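Local coordinates for PnpC (Pseudomonas putida, PDB 3N9T), which probably uses ferric iron to cleave the aromatic ring of hydroxyquinol between adjacent hydroxyl-bearing carbons, as an intradiol dioxygenase, at residues Ser79-Val84 / Gly203-Ala208; Pro191-Ile196 / Asp240-Ser245. All coordinates share one frame; numbering follows the deposited sequence.

Contact 1: Ser79-Val84 / Gly203-Ala208; sequences SDTLGV and GEMLDA. With HGX (1-heptadecanoyl-2-tridecanoyl-3-glycerol-phosphonyl choline), chain B.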
loop_
_atom_site.group_PDB
_atom_site.type_symbol
_atom_site.label_atom_id
_atom_site.label_comp_id
_atom_site.label_asym_id
_atom_site.label_seq_id
_atom_site.Cartn_x
_atom_site.Cartn_y
_atom_site.Cartn_z
ATOM N N SER A 79 -2.026 8.841 1.626
ATOM C CA SER A 79 -1.873 9.374 0.225
ATOM C C SER A 79 -1.530 10.859 0.249
ATOM O O SER A 79 -0.588 11.308 -0.450
ATOM C CB SER A 79 -3.195 9.202 -0.595
ATOM O OG SER A 79 -3.033 9.762 -1.904
ATOM N N ASP A 80 -2.207 11.610 1.135
ATOM C CA ASP A 80 -1.974 13.082 1.183
ATOM C C ASP A 80 -0.572 13.387 1.669
ATOM O O ASP A 80 0.116 14.167 1.046
ATOM C CB ASP A 80 -2.946 13.778 2.134
ATOM C CG ASP A 80 -4.425 13.711 1.682
ATOM O OD1 ASP A 80 -4.759 13.501 0.506
ATOM O OD2 ASP A 80 -5.268 13.971 2.546
ATOM N N THR A 81 -0.170 12.772 2.806
ATOM C CA THR A 81 1.121 13.034 3.448
ATOM C C THR A 81 2.323 12.461 2.690
ATOM O O THR A 81 3.457 12.860 2.940
ATOM C CB THR A 81 1.167 12.585 4.942
ATOM O OG1 THR A 81 0.849 11.191 5.040
ATOM C CG2 THR A 81 0.137 13.409 5.771
ATOM N N LEU A 82 2.077 11.581 1.741
ATOM C CA LEU A 82 3.166 11.080 0.897
ATOM C C LEU A 82 3.144 11.776 -0.447
ATOM O O LEU A 82 3.949 11.445 -1.347
ATOM C CB LEU A 82 3.052 9.569 0.668
ATOM C CG LEU A 82 3.184 8.675 1.895
ATOM C CD1 LEU A 82 3.070 7.220 1.501
ATOM C CD2 LEU A 82 4.589 8.954 2.488
ATOM N N GLY A 83 2.242 12.749 -0.596
ATOM C CA GLY A 83 2.211 13.628 -1.810
ATOM C C GLY A 83 1.516 13.022 -3.033
ATOM O O GLY A 83 1.490 13.619 -4.133
ATOM N N VAL A 84 0.931 11.856 -2.829
ATOM C CA VAL A 84 0.275 11.168 -3.919
ATOM C C VAL A 84 -1.025 11.901 -4.320
ATOM O O VAL A 84 -1.289 12.050 -5.494
ATOM C CB VAL A 84 -0.005 9.701 -3.568
ATOM C CG1 VAL A 84 -0.823 9.060 -4.691
ATOM C CG2 VAL A 84 1.329 8.945 -3.466
ATOM N N GLY A 203 0.387 9.576 11.835
ATOM C CA GLY A 203 1.111 10.322 12.905
ATOM C C GLY A 203 2.415 9.663 13.279
ATOM O O GLY A 203 3.414 10.340 13.532
ATOM N N GLU A 204 2.440 8.321 13.260
ATOM C CA GLU A 204 3.671 7.578 13.564
ATOM C C GLU A 204 4.721 7.753 12.528
ATOM O O GLU A 204 5.905 7.942 12.855
ATOM C CB GLU A 204 3.425 6.082 13.656
ATOM C CG GLU A 204 2.764 5.636 14.924
ATOM C CD GLU A 204 2.373 4.144 14.829
ATOM O OE1 GLU A 204 3.024 3.369 14.041
ATOM O OE2 GLU A 204 1.396 3.774 15.502
ATOM N N MET A 205 4.315 7.644 11.258
ATOM C CA MET A 205 5.223 7.894 10.171
ATOM C C MET A 205 5.801 9.338 10.220
ATOM O O MET A 205 7.011 9.533 10.063
ATOM C CB MET A 205 4.480 7.658 8.829
ATOM C CG MET A 205 5.368 7.992 7.555
ATOM S SD MET A 205 4.278 7.992 6.103
ATOM C CE MET A 205 3.661 9.722 6.282
ATOM N N LEU A 206 4.940 10.351 10.395
ATOM C CA LEU A 206 5.405 11.738 10.532
ATOM C C LEU A 206 6.358 11.893 11.738
ATOM O O LEU A 206 7.351 12.564 11.640
ATOM C CB LEU A 206 4.222 12.737 10.663
ATOM C CG LEU A 206 3.251 12.746 9.440
ATOM C CD1 LEU A 206 2.164 13.659 9.720
ATOM C CD2 LEU A 206 3.939 13.198 8.215
ATOM N N ASP A 207 6.053 11.259 12.856
ATOM C CA ASP A 207 6.993 11.289 13.972
ATOM C C ASP A 207 8.389 10.701 13.685
ATOM O O ASP A 207 9.429 11.344 13.908
ATOM C CB ASP A 207 6.367 10.667 15.215
ATOM C CG ASP A 207 7.238 10.936 16.452
ATOM O OD1 ASP A 207 7.398 12.110 16.845
ATOM O OD2 ASP A 207 7.817 9.990 16.958
ATOM N N ALA A 208 8.412 9.515 13.089
ATOM C CA ALA A 208 9.643 8.899 12.645
ATOM C C ALA A 208 10.379 9.754 11.631
ATOM O O ALA A 208 11.619 9.783 11.615
ATOM C CB ALA A 208 9.358 7.524 12.061
HETATM O O11 HGX B . 12.557 1.531 10.162
HETATM C C11 HGX B . 11.500 0.988 10.261
HETATM C C12 HGX B . 11.074 0.063 9.168
HETATM C C13 HGX B . 10.281 0.819 8.131
HETATM C C14 HGX B . 9.733 -0.257 7.234
HETATM C C15 HGX B . 8.962 0.326 6.116
HETATM C C16 HGX B . 8.678 -0.761 5.128
HETATM C C17 HGX B . 7.589 -0.288 4.200
HETATM C C18 HGX B . 7.630 -1.175 2.972
HETATM C C19 HGX B . 6.235 -1.444 2.452
HETATM C C20 HGX B . 6.254 -2.860 1.872
HETATM C C21 HGX B . 5.926 -3.934 2.915
HETATM C C22 HGX B . 4.923 -5.005 2.476
HETATM C C23 HGX B . 4.282 -4.780 1.102
HETATM O O3 HGX B . 10.697 1.243 11.428
HETATM C C3 HGX B . 11.043 2.262 12.362
HETATM C C2 HGX B . 10.082 3.442 12.339
HETATM C C1 HGX B . 10.389 4.275 13.551
HETATM O O3P HGX B . 11.624 4.918 13.284
HETATM O O2 HGX B . 8.714 3.066 12.464
HETATM C C31 HGX B . 7.836 3.543 11.388
HETATM O O31 HGX B . 6.947 4.323 11.623
HETATM C C32 HGX B . 7.861 3.104 9.977
HETATM C C33 HGX B . 6.621 3.777 9.377
HETATM C C34 HGX B . 6.159 2.942 8.212
HETATM C C35 HGX B . 5.859 3.743 6.970
HETATM C C36 HGX B . 5.317 2.792 5.963
HETATM C C37 HGX B . 4.491 3.609 4.988
HETATM C C38 HGX B . 4.173 2.667 3.863
HETATM C C39 HGX B . 2.923 3.111 3.131
HETATM C C40 HGX B . 3.116 3.152 1.624
HETATM C C42 HGX B . 2.771 1.835 0.925
HETATM C C43 HGX B . 1.578 1.934 -0.044
HETATM C C44 HGX B . 1.351 3.325 -0.644
HETATM C C45 HGX B . -0.077 3.779 -0.355
HETATM C C46 HGX B . -0.251 5.308 -0.269
HETATM C C47 HGX B . -1.343 5.767 -1.228
HETATM C C48 HGX B . -2.646 5.474 -0.514
HETATM O O1 HGX B . 11.919 5.048 15.768
HETATM P P1 HGX B . 12.712 4.949 14.460
HETATM O O4 HGX B . 13.626 3.764 14.207
HETATM O O5 HGX B . 13.501 6.357 14.203
HETATM C C4 HGX B . 14.526 6.800 15.119
HETATM C C5 HGX B . 14.144 8.097 15.852
HETATM N N1 HGX B . 13.510 7.974 17.199
HETATM C C6 HGX B . 13.912 9.147 18.002
HETATM C C7 HGX B . 13.887 6.748 17.947
HETATM C C8 HGX B . 12.043 8.029 17.040
#
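Met205 reaches from helix 201-209 to the C-terminal end of helix 74-81 and lays its thioether against Thr81 and Leu82. The Thr81 and Met205 side chains run alongside one another in opposing senses, with the terminal CE of Met205 3.4 Å from Thr81 OG1. That hydroxyl is turned back to its own helix: a chi1 of 57° leaves OG1 touching the methyl while it is hydrogen-bonded to the carbonyl of Leu77. Leu82 crosses the methionine at a slant, its CD2 branch 3.8 Å from Met205 SD, and a bend at the last torsion of Met205 (chi3 84°) brings CE round toward both partners. Gly83, with positive phi, closes helix 74-81 in a Schellman motif just beyond this contact. The junction joins the N-terminal helical region to the Dioxygenase domain beside the phospholipid tunnel. Leu82 CD1 faces the lipid at 4.1 Å from C40, Ser79 CB meets the chain end at C48, and Ala208 CB lies 3.7 Å from the phosphate ester oxygen O3P. Leu206, the next residue on the helix after Met205, brings CD2 to 4.3 Å from Thr81 CB. Met32 of the second subunit packs on Met205.

Contact 2: Pro191-Ile196 / Asp240-Ser245; sequences PVCYPI and DPYLDS. With FE (Fe (III) ion), chain D.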
loop_
_atom_site.group_PDB
_atom_site.type_symbol
_atom_site.label_atom_id
_atom_site.label_comp_id
_atom_site.label_asym_id
_atom_site.label_seq_id
_atom_site.Cartn_x
_atom_site.Cartn_y
_atom_site.Cartn_z
ATOM N N PRO A 191 -7.925 33.221 7.983
ATOM C CA PRO A 191 -7.776 31.760 8.236
ATOM C C PRO A 191 -6.551 31.494 9.143
ATOM O O PRO A 191 -5.564 32.245 9.075
ATOM C CB PRO A 191 -7.573 31.185 6.847
ATOM C CG PRO A 191 -8.192 32.211 5.916
ATOM C CD PRO A 191 -7.854 33.559 6.568
ATOM N N VAL A 192 -6.622 30.465 9.970
ATOM C CA VAL A 192 -5.477 30.043 10.804
ATOM C C VAL A 192 -4.967 28.628 10.407
ATOM O O VAL A 192 -5.725 27.784 9.898
ATOM C CB VAL A 192 -5.808 30.134 12.333
ATOM C CG1 VAL A 192 -6.497 31.520 12.689
ATOM C CG2 VAL A 192 -6.792 29.054 12.733
ATOM N N CYS A 193 -3.651 28.400 10.585
ATOM C CA CYS A 193 -3.044 27.062 10.347
ATOM C C CYS A 193 -3.628 26.034 11.344
ATOM O O CYS A 193 -4.099 26.402 12.440
ATOM C CB CYS A 193 -1.514 27.161 10.411
ATOM S SG CYS A 193 -0.867 27.817 11.948
ATOM N N TYR A 194 -3.630 24.761 10.987
ATOM C CA TYR A 194 -4.200 23.746 11.861
ATOM C C TYR A 194 -3.483 22.420 11.526
ATOM O O TYR A 194 -2.962 22.319 10.408
ATOM C CB TYR A 194 -5.720 23.640 11.646
ATOM C CG TYR A 194 -6.131 23.253 10.221
ATOM C CD1 TYR A 194 -6.466 24.227 9.289
ATOM C CD2 TYR A 194 -6.246 21.920 9.831
ATOM C CE1 TYR A 194 -6.890 23.900 8.006
ATOM C CE2 TYR A 194 -6.652 21.574 8.530
ATOM C CZ TYR A 194 -6.972 22.566 7.602
ATOM O OH TYR A 194 -7.410 22.292 6.282
ATOM N N PRO A 195 -3.381 21.454 12.499
ATOM C CA PRO A 195 -2.646 20.220 12.214
ATOM C C PRO A 195 -3.588 19.153 11.671
ATOM O O PRO A 195 -4.792 19.168 11.954
ATOM C CB PRO A 195 -2.128 19.787 13.615
ATOM C CG PRO A 195 -3.347 20.148 14.532
ATOM C CD PRO A 195 -3.850 21.477 13.928
ATOM N N ILE A 196 -3.043 18.238 10.889
ATOM C CA ILE A 196 -3.824 17.097 10.440
ATOM C C ILE A 196 -3.863 16.033 11.557
ATOM O O ILE A 196 -3.011 16.059 12.452
ATOM C CB ILE A 196 -3.236 16.507 9.164
ATOM C CG1 ILE A 196 -1.850 15.920 9.480
ATOM C CG2 ILE A 196 -3.134 17.564 8.010
ATOM C CD1 ILE A 196 -1.506 14.777 8.452
ATOM N N ASP A 240 2.541 32.647 6.111
ATOM C CA ASP A 240 2.241 31.585 7.085
ATOM C C ASP A 240 3.561 30.895 7.386
ATOM O O ASP A 240 4.359 30.717 6.496
ATOM C CB ASP A 240 1.206 30.590 6.517
ATOM C CG ASP A 240 0.781 29.549 7.524
ATOM O OD1 ASP A 240 -0.332 29.663 8.085
ATOM O OD2 ASP A 240 1.561 28.602 7.770
ATOM N N PRO A 241 3.810 30.535 8.646
ATOM C CA PRO A 241 5.138 29.942 8.857
ATOM C C PRO A 241 5.314 28.520 8.274
ATOM O O PRO A 241 6.415 28.008 8.268
ATOM C CB PRO A 241 5.258 29.899 10.378
ATOM C CG PRO A 241 3.805 29.822 10.877
ATOM C CD PRO A 241 3.010 30.599 9.872
ATOM N N TYR A 242 4.257 27.933 7.702
ATOM C CA TYR A 242 4.285 26.535 7.232
ATOM C C TYR A 242 4.137 26.419 5.724
ATOM O O TYR A 242 4.042 25.312 5.191
ATOM C CB TYR A 242 3.172 25.740 7.896
ATOM C CG TYR A 242 3.349 25.613 9.384
ATOM C CD1 TYR A 242 4.485 24.969 9.937
ATOM C CD2 TYR A 242 2.386 26.130 10.260
ATOM C CE1 TYR A 242 4.656 24.851 11.299
ATOM C CE2 TYR A 242 2.581 26.062 11.639
ATOM C CZ TYR A 242 3.689 25.413 12.148
ATOM O OH TYR A 242 3.796 25.307 13.534
ATOM N N LEU A 243 4.152 27.567 5.045
ATOM C CA LEU A 243 3.979 27.673 3.596
ATOM C C LEU A 243 4.935 26.809 2.816
ATOM O O LEU A 243 4.564 26.251 1.770
ATOM C CB LEU A 243 4.157 29.141 3.168
ATOM C CG LEU A 243 3.275 29.836 2.122
ATOM C CD1 LEU A 243 1.752 29.445 2.197
ATOM C CD2 LEU A 243 3.471 31.356 2.251
ATOM N N ASP A 244 6.160 26.667 3.323
ATOM C CA ASP A 244 7.202 25.911 2.626
ATOM C C ASP A 244 7.242 24.483 3.131
ATOM O O ASP A 244 8.072 23.733 2.703
ATOM C CB ASP A 244 8.628 26.556 2.793
ATOM C CG ASP A 244 8.721 27.945 2.120
ATOM O OD1 ASP A 244 8.352 28.046 0.913
ATOM O OD2 ASP A 244 9.135 28.959 2.765
ATOM N N SER A 245 6.376 24.122 4.074
ATOM C CA SER A 245 6.481 22.825 4.688
ATOM C C SER A 245 5.075 22.194 4.919
ATOM O O SER A 245 4.887 21.455 5.852
ATOM C CB SER A 245 7.332 22.941 6.008
ATOM O OG SER A 245 6.576 23.642 6.976
HETATM FE FE FE D . -8.460 22.995 4.531
HETATM O O HOH W 1 -8.740 21.000 3.859
#
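Cys193 points its side chain at the turn that starts with Asp240 and meets two of its residues at once. The sulfur comes to the rim of the Tyr242 ring: SG is 3.9 Å from Tyr242 CE2 and lies almost in the ring plane, 88° off the normal, in an edge-on sulfur-aromatic contact. A chi1 of 57° folds SG over its own backbone to reach the ring, while the methylene behind it sits against the carboxylate, Cys193 CB being 3.6 Å from Asp240 OD1. That oxygen's hydrogen bond comes from the backbone N of Ala217; the Cys193 methylene touches it by van der Waals contact. The other oxygen, OD2, takes the backbone N-H of Tyr242 at 2.8 Å on its anti side, 15° out of the carboxylate plane. This closes an Asx turn within the type I turn Asp240-Leu243, in the loop between strands 231-237 and 256-262 of the intradiol dioxygenase domain. An alanine at Asp240 would remove both acceptors, and would probably leave the N-H groups of Tyr242 and Ala217 without their mates and the tyrosine's edge less firmly placed against Cys193. Tyr242 also stacks on Trp214 of strand 214-224, against which Cys193 packs too. The next residue, Tyr194, leaves the backbone on the side away from this loop, and its OH binds the iron at 2.2 Å. Tyr160, His218 and His220 are the other protein ligands, a water binds at 2.1 Å, and a citrate, probably from the crystallisation liquor, lies by Tyr194 OH.

The two contacts lie with their centres about 16 Å apart and alternate along the chain: 79-84 comes first, then 191-196, 203-208 and finally 240-245. Strand 194-195 and helix 201-209 follow one another, so one short run of chain passes from the iron site to the lipid tunnel. The contacts meet directly at Ile196, whose CD1 packs 3.4 Å from Thr81 CG2 and 4.0 Å from Leu206 CD1. Strand 194-195 pairs antiparallel with strand 214-224, joining this region to the sheet that carries the iron ligands His218 and His220. Contact 1 joins the N-terminal helices to helix 201-209, both of which line the lipid pocket, and touches the second subunit, whereas contact 2 stays within the Dioxygenase domain.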